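Local coordinates for entry-fusion complex associated protein OPG083 (Vaccinia virus, PDB 6CJ6) that serves in the entry-fusion complex, which mediates entry of the virion core into the host cytoplasm by lipid mixing and pore formation, at residues Lys5-Ser17 / Leu151-Val163. Numbering follows the deposited sequence.
With PDO (1,3-propandiol), chain X; PDO (1,3-propandiol), chain Z; MOH (methanol), chain B; EDO (1,2-ethanediol), chain N.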
ATOM      1  N   LYS A   5      17.053  14.202  -4.301  1.00 47.54           N
ATOM      2  CA  LYS A   5      16.105  13.889  -5.361  1.00 55.70           C
ATOM      3  C   LYS A   5      15.402  12.567  -5.073  1.00 49.26           C
ATOM      4  O   LYS A   5      15.976  11.648  -4.487  1.00 48.04           O
ATOM      5  CB  LYS A   5      16.815  13.814  -6.713  1.00 54.66           C
ATOM      6  N   GLU A   6      14.146  12.476  -5.498  1.00 51.13           N
ATOM      7  CA  GLU A   6      13.340  11.308  -5.171  1.00 48.56           C
ATOM      8  C   GLU A   6      13.812  10.088  -5.952  1.00 42.21           C
ATOM      9  O   GLU A   6      14.019  10.154  -7.167  1.00 47.28           O
ATOM     10  CB  GLU A   6      11.867  11.586  -5.461  1.00 47.11           C
ATOM     11  CG  GLU A   6      10.936  10.451  -5.070  1.00 43.79           C
ATOM     12  CD  GLU A   6       9.478  10.854  -5.133  1.00 45.93           C
ATOM     13  OE1 GLU A   6       9.199  12.071  -5.083  1.00 49.77           O
ATOM     14  OE2 GLU A   6       8.612   9.959  -5.238  1.00 49.22           O
ATOM     15  N   PHE A   7      13.985   8.973  -5.244  1.00 34.47           N
ATOM     16  CA  PHE A   7      14.313   7.679  -5.839  1.00 44.18           C
ATOM     17  C   PHE A   7      12.987   6.938  -6.001  1.00 39.62           C
ATOM     18  O   PHE A   7      12.534   6.231  -5.101  1.00 35.52           O
ATOM     19  CB  PHE A   7      15.291   6.932  -4.939  1.00 38.45           C
ATOM     20  CG  PHE A   7      15.780   5.632  -5.509  1.00 42.23           C
ATOM     21  CD1 PHE A   7      16.722   5.616  -6.526  1.00 49.18           C
ATOM     22  CD2 PHE A   7      15.317   4.424  -5.013  1.00 38.66           C
ATOM     23  CE1 PHE A   7      17.180   4.419  -7.048  1.00 47.90           C
ATOM     24  CE2 PHE A   7      15.771   3.224  -5.530  1.00 41.24           C
ATOM     25  CZ  PHE A   7      16.703   3.221  -6.550  1.00 47.51           C
ATOM     26  N   LYS A   8      12.359   7.109  -7.163  1.00 38.15           N
ATOM     27  CA  LYS A   8      10.990   6.650  -7.364  1.00 43.54           C
ATOM     28  C   LYS A   8      10.928   5.161  -7.675  1.00 34.93           C
ATOM     29  O   LYS A   8      11.801   4.610  -8.350  1.00 37.19           O
ATOM     30  CB  LYS A   8      10.322   7.435  -8.491  1.00 41.48           C
ATOM     31  CG  LYS A   8       9.727   8.752  -8.041  1.00 44.06           C
ATOM     32  CD  LYS A   8       9.158   9.531  -9.205  1.00 49.07           C
ATOM     33  CE  LYS A   8       8.615  10.859  -8.730  1.00 47.14           C
ATOM     34  NZ  LYS A   8       8.262  11.733  -9.872  1.00 57.76           N
ATOM     35  N   THR A   9       9.877   4.515  -7.174  1.00 33.98           N
ATOM     36  CA  THR A   9       9.590   3.111  -7.422  1.00 28.32           C
ATOM     37  C   THR A   9       8.148   2.985  -7.893  1.00 31.63           C
ATOM     38  O   THR A   9       7.423   3.976  -8.024  1.00 27.56           O
ATOM     39  CB  THR A   9       9.791   2.267  -6.157  1.00 29.95           C
ATOM     40  OG1 THR A   9       8.725   2.533  -5.237  1.00 34.25           O
ATOM     41  CG2 THR A   9      11.126   2.586  -5.496  1.00 35.08           C
ATOM     42  N   LEU A  10       7.722   1.741  -8.138  1.00 34.32           N
ATOM     43  CA  LEU A  10       6.349   1.504  -8.569  1.00 26.48           C
ATOM     44  C   LEU A  10       5.339   1.839  -7.480  1.00 30.45           C
ATOM     45  O   LEU A  10       4.208   2.229  -7.792  1.00 28.28           O
ATOM     46  CB  LEU A  10       6.168   0.059  -9.028  1.00 33.55           C
ATOM     47  CG  LEU A  10       6.374  -0.198 -10.519  1.00 41.34           C
ATOM     48  CD1 LEU A  10       5.993  -1.626 -10.866  1.00 42.07           C
ATOM     49  CD2 LEU A  10       5.557   0.791 -11.329  1.00 35.72           C
ATOM     50  N   TYR A  11       5.712   1.687  -6.205  1.00 25.83           N
ATOM     51  CA  TYR A  11       4.774   2.020  -5.140  1.00 23.31           C
ATOM     52  C   TYR A  11       4.372   3.487  -5.186  1.00 30.79           C
ATOM     53  O   TYR A  11       3.241   3.830  -4.821  1.00 28.44           O
ATOM     54  CB  TYR A  11       5.340   1.646  -3.768  1.00 23.43           C
ATOM     55  CG  TYR A  11       4.416   2.025  -2.630  1.00 25.51           C
ATOM     56  CD1 TYR A  11       3.258   1.300  -2.381  1.00 31.88           C
ATOM     57  CD2 TYR A  11       4.690   3.119  -1.819  1.00 25.89           C
ATOM     58  CE1 TYR A  11       2.402   1.650  -1.352  1.00 29.91           C
ATOM     59  CE2 TYR A  11       3.846   3.473  -0.783  1.00 26.59           C
ATOM     60  CZ  TYR A  11       2.706   2.734  -0.553  1.00 29.39           C
ATOM     61  OH  TYR A  11       1.862   3.084   0.475  1.00 34.08           O
ATOM     62  N   ASN A  12       5.277   4.364  -5.632  1.00 34.34           N
ATOM     63  CA  ASN A  12       4.924   5.769  -5.812  1.00 32.59           C
ATOM     64  C   ASN A  12       3.754   5.918  -6.776  1.00 27.87           C
ATOM     65  O   ASN A  12       2.796   6.648  -6.501  1.00 25.77           O
ATOM     66  CB  ASN A  12       6.135   6.550  -6.316  1.00 28.54           C
ATOM     67  CG  ASN A  12       7.251   6.612  -5.297  1.00 40.40           C
ATOM     68  OD1 ASN A  12       8.207   5.835  -5.356  1.00 38.89           O
ATOM     69  ND2 ASN A  12       7.136   7.539  -4.352  1.00 32.63           N
ATOM     70  N   LEU A  13       3.815   5.228  -7.917  1.00 24.54           N
ATOM     71  CA  LEU A  13       2.710   5.291  -8.868  1.00 32.70           C
ATOM     72  C   LEU A  13       1.439   4.701  -8.273  1.00 29.43           C
ATOM     73  O   LEU A  13       0.341   5.233  -8.485  1.00 34.41           O
ATOM     74  CB  LEU A  13       3.089   4.571 -10.162  1.00 34.53           C
ATOM     75  CG  LEU A  13       4.370   5.062 -10.837  1.00 38.40           C
ATOM     76  CD1 LEU A  13       4.570   4.378 -12.181  1.00 46.37           C
ATOM     77  CD2 LEU A  13       4.346   6.575 -10.995  1.00 52.15           C
ATOM     78  N   PHE A  14       1.564   3.606  -7.518  1.00 31.58           N
ATOM     79  CA  PHE A  14       0.389   2.975  -6.925  1.00 32.13           C
ATOM     80  C   PHE A  14      -0.273   3.891  -5.908  1.00 31.71           C
ATOM     81  O   PHE A  14      -1.488   4.121  -5.957  1.00 31.75           O
ATOM     82  CB  PHE A  14       0.776   1.642  -6.279  1.00 29.82           C
ATOM     83  CG  PHE A  14      -0.258   1.105  -5.322  1.00 29.94           C
ATOM     84  CD1 PHE A  14      -1.343   0.379  -5.787  1.00 28.49           C
ATOM     85  CD2 PHE A  14      -0.143   1.328  -3.958  1.00 32.21           C
ATOM     86  CE1 PHE A  14      -2.295  -0.112  -4.909  1.00 26.33           C
ATOM     87  CE2 PHE A  14      -1.091   0.843  -3.078  1.00 27.35           C
ATOM     88  CZ  PHE A  14      -2.170   0.120  -3.554  1.00 29.61           C
ATOM     89  N   ILE A  15       0.509   4.423  -4.966  1.00 30.59           N
ATOM     90  CA  ILE A  15      -0.089   5.190  -3.881  1.00 29.89           C
ATOM     91  C   ILE A  15      -0.696   6.487  -4.402  1.00 27.40           C
ATOM     92  O   ILE A  15      -1.751   6.923  -3.929  1.00 32.44           O
ATOM     93  CB  ILE A  15       0.906   5.403  -2.723  1.00 29.59           C
ATOM     94  CG1 ILE A  15       0.165   5.889  -1.476  1.00 37.87           C
ATOM     95  CG2 ILE A  15       2.008   6.377  -3.111  1.00 27.90           C
ATOM     96  CD1 ILE A  15      -0.905   4.926  -0.995  1.00 28.06           C
ATOM     97  N   ASP A  16      -0.058   7.112  -5.394  1.00 30.21           N
ATOM     98  CA  ASP A  16      -0.626   8.321  -5.983  1.00 34.44           C
ATOM     99  C   ASP A  16      -1.980   8.031  -6.613  1.00 37.02           C
ATOM    100  O   ASP A  16      -2.919   8.824  -6.478  1.00 38.02           O
ATOM    101  CB  ASP A  16       0.339   8.905  -7.013  1.00 37.77           C
ATOM    102  CG  ASP A  16       1.579   9.499  -6.376  1.00 38.79           C
ATOM    103  OD1 ASP A  16       1.595   9.636  -5.136  1.00 44.23           O
ATOM    104  OD2 ASP A  16       2.536   9.824  -7.111  1.00 34.56           O
ATOM    105  N   SER A  17      -2.099   6.891  -7.299  1.00 40.43           N
ATOM    106  CA  SER A  17      -3.392   6.456  -7.818  1.00 36.54           C
ATOM    107  C   SER A  17      -4.363   6.157  -6.686  1.00 37.80           C
ATOM    108  O   SER A  17      -5.533   6.557  -6.734  1.00 41.13           O
ATOM    109  CB  SER A  17      -3.203   5.212  -8.684  1.00 38.75           C
ATOM    110  OG  SER A  17      -4.446   4.582  -8.947  1.00 44.04           O
ATOM    111  N   LEU A 151      -2.107  -2.862   2.303  1.00 24.84           N
ATOM    112  CA  LEU A 151      -1.131  -1.863   1.884  1.00 25.43           C
ATOM    113  C   LEU A 151       0.289  -2.317   2.207  1.00 23.60           C
ATOM    114  O   LEU A 151       1.211  -2.119   1.407  1.00 24.99           O
ATOM    115  CB  LEU A 151      -1.445  -0.526   2.554  1.00 25.55           C
ATOM    116  CG  LEU A 151      -0.670   0.696   2.063  1.00 28.84           C
ATOM    117  CD1 LEU A 151      -0.894   0.909   0.578  1.00 37.07           C
ATOM    118  CD2 LEU A 151      -1.078   1.932   2.849  1.00 38.76           C
ATOM    119  N   GLN A 152       0.479  -2.944   3.371  1.00 24.16           N
ATOM    120  CA  GLN A 152       1.806  -3.410   3.761  1.00 25.35           C
ATOM    121  C   GLN A 152       2.346  -4.428   2.765  1.00 25.63           C
ATOM    122  O   GLN A 152       3.486  -4.310   2.297  1.00 22.15           O
ATOM    123  CB  GLN A 152       1.766  -4.006   5.170  1.00 24.85           C
ATOM    124  CG  GLN A 152       2.901  -4.990   5.429  1.00 31.18           C
ATOM    125  CD  GLN A 152       3.034  -5.379   6.884  1.00 28.95           C
ATOM    126  OE1 GLN A 152       2.961  -4.533   7.775  1.00 29.94           O
ATOM    127  NE2 GLN A 152       3.234  -6.664   7.135  1.00 28.81           N
ATOM    128  N   THR A 153       1.541  -5.443   2.437  1.00 23.40           N
ATOM    129  CA  THR A 153       1.960  -6.433   1.451  1.00 23.07           C
ATOM    130  C   THR A 153       2.334  -5.767   0.133  1.00 21.65           C
ATOM    131  O   THR A 153       3.329  -6.137  -0.501  1.00 23.55           O
ATOM    132  CB  THR A 153       0.843  -7.454   1.237  1.00 24.42           C
ATOM    133  OG1 THR A 153       0.349  -7.897   2.508  1.00 27.58           O
ATOM    134  CG2 THR A 153       1.356  -8.661   0.454  1.00 17.52           C
ATOM    135  N   ILE A 154       1.557  -4.766  -0.282  1.00 24.11           N
ATOM    136  CA  ILE A 154       1.832  -4.062  -1.530  1.00 22.98           C
ATOM    137  C   ILE A 154       3.096  -3.210  -1.418  1.00 24.06           C
ATOM    138  O   ILE A 154       3.892  -3.139  -2.363  1.00 24.19           O
ATOM    139  CB  ILE A 154       0.598  -3.249  -1.963  1.00 25.28           C
ATOM    140  CG1 ILE A 154      -0.532  -4.197  -2.377  1.00 22.73           C
ATOM    141  CG2 ILE A 154       0.945  -2.283  -3.085  1.00 17.00           C
ATOM    142  CD1 ILE A 154      -1.784  -3.493  -2.824  1.00 24.82           C
ATOM    143  N   VAL A 155       3.303  -2.550  -0.272  1.00 24.13           N
ATOM    144  CA  VAL A 155       4.539  -1.787  -0.071  1.00 22.93           C
ATOM    145  C   VAL A 155       5.751  -2.690  -0.248  1.00 24.71           C
ATOM    146  O   VAL A 155       6.624  -2.436  -1.081  1.00 26.17           O
ATOM    147  CB  VAL A 155       4.555  -1.108   1.311  1.00 26.38           C
ATOM    148  CG1 VAL A 155       5.959  -0.600   1.622  1.00 33.35           C
ATOM    149  CG2 VAL A 155       3.568   0.038   1.372  1.00 28.00           C
ATOM    150  N   LYS A 156       5.805  -3.775   0.526  1.00 22.80           N
ATOM    151  CA  LYS A 156       6.983  -4.631   0.562  1.00 28.16           C
ATOM    152  C   LYS A 156       7.286  -5.298  -0.775  1.00 34.75           C
ATOM    153  O   LYS A 156       8.348  -5.913  -0.912  1.00 37.39           O
ATOM    154  CB  LYS A 156       6.831  -5.666   1.678  1.00 27.31           C
ATOM    155  CG  LYS A 156       6.523  -5.046   3.036  1.00 35.06           C
ATOM    156  CD  LYS A 156       6.490  -6.086   4.139  1.00 34.44           C
ATOM    157  CE  LYS A 156       7.889  -6.537   4.494  1.00 35.26           C
ATOM    158  NZ  LYS A 156       7.881  -7.661   5.469  1.00 46.35           N
ATOM    159  N   SER A 157       6.394  -5.188  -1.761  1.00 34.69           N
ATOM    160  CA  SER A 157       6.625  -5.747  -3.088  1.00 26.44           C
ATOM    161  C   SER A 157       6.905  -4.665  -4.124  1.00 29.02           C
ATOM    162  O   SER A 157       7.946  -4.697  -4.784  1.00 33.34           O
ATOM    163  CB  SER A 157       5.439  -6.622  -3.514  1.00 33.90           C
ATOM    164  OG  SER A 157       5.689  -7.230  -4.769  1.00 39.95           O
ATOM    165  N   LEU A 158       5.999  -3.695  -4.281  1.00 26.31           N
ATOM    166  CA  LEU A 158       6.201  -2.639  -5.266  1.00 28.97           C
ATOM    167  C   LEU A 158       7.377  -1.733  -4.921  1.00 33.03           C
ATOM    168  O   LEU A 158       7.893  -1.046  -5.810  1.00 33.31           O
ATOM    169  CB  LEU A 158       4.934  -1.794  -5.418  1.00 25.96           C
ATOM    170  CG  LEU A 158       3.658  -2.447  -5.953  1.00 35.50           C
ATOM    171  CD1 LEU A 158       2.595  -1.391  -6.164  1.00 23.09           C
ATOM    172  CD2 LEU A 158       3.916  -3.183  -7.244  1.00 28.40           C
ATOM    173  N   ASN A 159       7.806  -1.709  -3.657  1.00 30.34           N
ATOM    174  CA  ASN A 159       8.916  -0.855  -3.254  1.00 30.94           C
ATOM    175  C   ASN A 159      10.245  -1.325  -3.820  1.00 36.32           C
ATOM    176  O   ASN A 159      11.188  -0.531  -3.898  1.00 39.89           O
ATOM    177  CB  ASN A 159       9.030  -0.837  -1.734  1.00 34.59           C
ATOM    178  CG  ASN A 159       9.584   0.454  -1.215  1.00 40.96           C
ATOM    179  OD1 ASN A 159       9.469   1.491  -1.869  1.00 44.92           O
ATOM    180  ND2 ASN A 159      10.189   0.409  -0.034  1.00 40.30           N
ATOM    181  N   LYS A 160      10.344  -2.595  -4.196  1.00 37.21           N
ATOM    182  CA  LYS A 160      11.581  -3.165  -4.702  1.00 36.21           C
ATOM    183  C   LYS A 160      11.765  -2.956  -6.199  1.00 35.44           C
ATOM    184  O   LYS A 160      12.818  -3.317  -6.729  1.00 36.74           O
ATOM    185  CB  LYS A 160      11.631  -4.664  -4.385  1.00 39.28           C
ATOM    186  CG  LYS A 160      11.543  -5.006  -2.904  1.00 35.14           C
ATOM    187  CD  LYS A 160      11.341  -6.503  -2.714  1.00 46.05           C
ATOM    188  CE  LYS A 160      11.374  -6.897  -1.248  1.00 49.78           C
ATOM    189  NZ  LYS A 160      11.011  -8.332  -1.055  1.00 49.44           N
ATOM    190  N   ILE A 161      10.785  -2.377  -6.890  1.00 34.32           N
ATOM    191  CA  ILE A 161      10.805  -2.262  -8.345  1.00 38.47           C
ATOM    192  C   ILE A 161      11.070  -0.810  -8.712  1.00 35.52           C
ATOM    193  O   ILE A 161      10.250   0.070  -8.429  1.00 39.15           O
ATOM    194  CB  ILE A 161       9.497  -2.768  -8.970  1.00 42.86           C
ATOM    195  CG1 ILE A 161       9.202  -4.187  -8.487  1.00 33.16           C
ATOM    196  CG2 ILE A 161       9.586  -2.731 -10.485  1.00 45.27           C
ATOM    197  CD1 ILE A 161       7.902  -4.745  -9.015  1.00 32.91           C
ATOM    198  N   TYR A 162      12.202  -0.569  -9.365  1.00 40.53           N
ATOM    199  CA  TYR A 162      12.713   0.776  -9.590  1.00 49.46           C
ATOM    200  C   TYR A 162      12.178   1.353 -10.895  1.00 47.21           C
ATOM    201  O   TYR A 162      12.107   0.661 -11.915  1.00 55.36           O
ATOM    202  CB  TYR A 162      14.245   0.740  -9.609  1.00 43.81           C
ATOM    203  CG  TYR A 162      14.926   2.022 -10.030  1.00 47.85           C
ATOM    204  CD1 TYR A 162      14.572   3.243  -9.468  1.00 52.33           C
ATOM    205  CD2 TYR A 162      15.953   2.005 -10.964  1.00 48.48           C
ATOM    206  CE1 TYR A 162      15.204   4.415  -9.848  1.00 50.08           C
ATOM    207  CE2 TYR A 162      16.594   3.169 -11.346  1.00 54.20           C
ATOM    208  CZ  TYR A 162      16.217   4.371 -10.786  1.00 53.13           C
ATOM    209  OH  TYR A 162      16.853   5.530 -11.167  1.00 60.15           O
ATOM    210  N   VAL A 163      11.796   2.622 -10.848  1.00 46.90           N
ATOM    211  CA  VAL A 163      11.288   3.366 -11.996  1.00 49.45           C
ATOM    212  C   VAL A 163      12.357   4.374 -12.404  1.00 55.08           C
ATOM    213  O   VAL A 163      12.698   5.260 -11.608  1.00 52.65           O
ATOM    214  CB  VAL A 163       9.962   4.073 -11.670  1.00 46.74           C
ATOM    215  CG1 VAL A 163       9.496   4.913 -12.853  1.00 51.46           C
ATOM    216  CG2 VAL A 163       8.901   3.056 -11.287  1.00 39.27           C
TER
HETATM  217  C1  PDO X 220      -3.787   7.657 -11.546  1.00 54.51           C
HETATM  218  O1  PDO X 220      -2.721   7.715 -10.590  1.00 55.19           O
HETATM  219  C2  PDO X 220      -4.878   6.722 -11.035  1.00 46.02           C
HETATM  220  C3  PDO X 220      -5.912   7.487 -10.219  1.00 51.15           C
HETATM  221  O3  PDO X 220      -6.828   6.561  -9.622  1.00 53.88           O
HETATM  222  C1  PDO Z 222       7.446 -10.421  -3.341  1.00 60.16           C
HETATM  223  O1  PDO Z 222       6.592 -10.007  -4.414  1.00 56.98           O
HETATM  224  C2  PDO Z 222       6.608 -11.071  -2.247  1.00 55.65           C
HETATM  225  C3  PDO Z 222       7.389 -12.175  -1.545  1.00 59.07           C
HETATM  226  O3  PDO Z 222       6.482 -13.176  -1.073  1.00 66.93           O
HETATM  227  C   MOH B 239       3.524  -6.514  10.442  1.00 40.48           C
HETATM  228  O   MOH B 239       2.470  -5.586  10.602  1.00 42.00           O
HETATM  229  C1  EDO N 210      11.455  -8.068   4.243  1.00 52.53           C
HETATM  230  O1  EDO N 210      10.182  -8.484   3.735  1.00 46.36           O
HETATM  231  C2  EDO N 210      11.358  -7.863   5.750  1.00 46.66           C
HETATM  232  O2  EDO N 210      12.295  -6.859   6.156  1.00 43.07           O
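The Tyr11 ring takes Val155 CG2 over one face, 3.4 Å from Tyr11 CE1; Ile15 CB of its own helix lies over the opposite face, offset toward the rim, with Leu151 CD1 and Ile154 CG2 at the edge. With CG anti to the backbone N (chi1 178°), Tyr11 reaches across as a knob among Leu151, Ile154, Val155 and Leu158, and its OH is hydrogen-bonded to Gln138 O on strand 133-141. Phe14 receives Ile154 CG2 over a face in a CH-pi contact, 3.9 Å from the ring centroid; Leu151 CD1 lies at its edge, while Leu158 CD1 packs on Phe14 CB. The Phe7 and Tyr162 planes are 8° from parallel but displaced, meeting mainly at their margins, Phe7 CE1 3.4 Å from Tyr162 CE1. Thr9 and Tyr162 form a single antiparallel, non-hydrogen-bonded pair, flanked by Val163 N to Lys8 O (3.2 Å) and Leu10 N to Ile161 O (3.0 Å). Thr9 and Asn12 form a capping box, Thr9 N giving a nearly straight bond to Asn12 OD1. Buried Asn159 OD1 lies 3.6 Å from Thr9 OG1 without bonding, probably costing some polar stabilisation. The two backbone bonds probably set the register beside Thr9, while packing of helices 10-17 and 151-158, roughly antiparallel at 147°, rests on apolar shape fit.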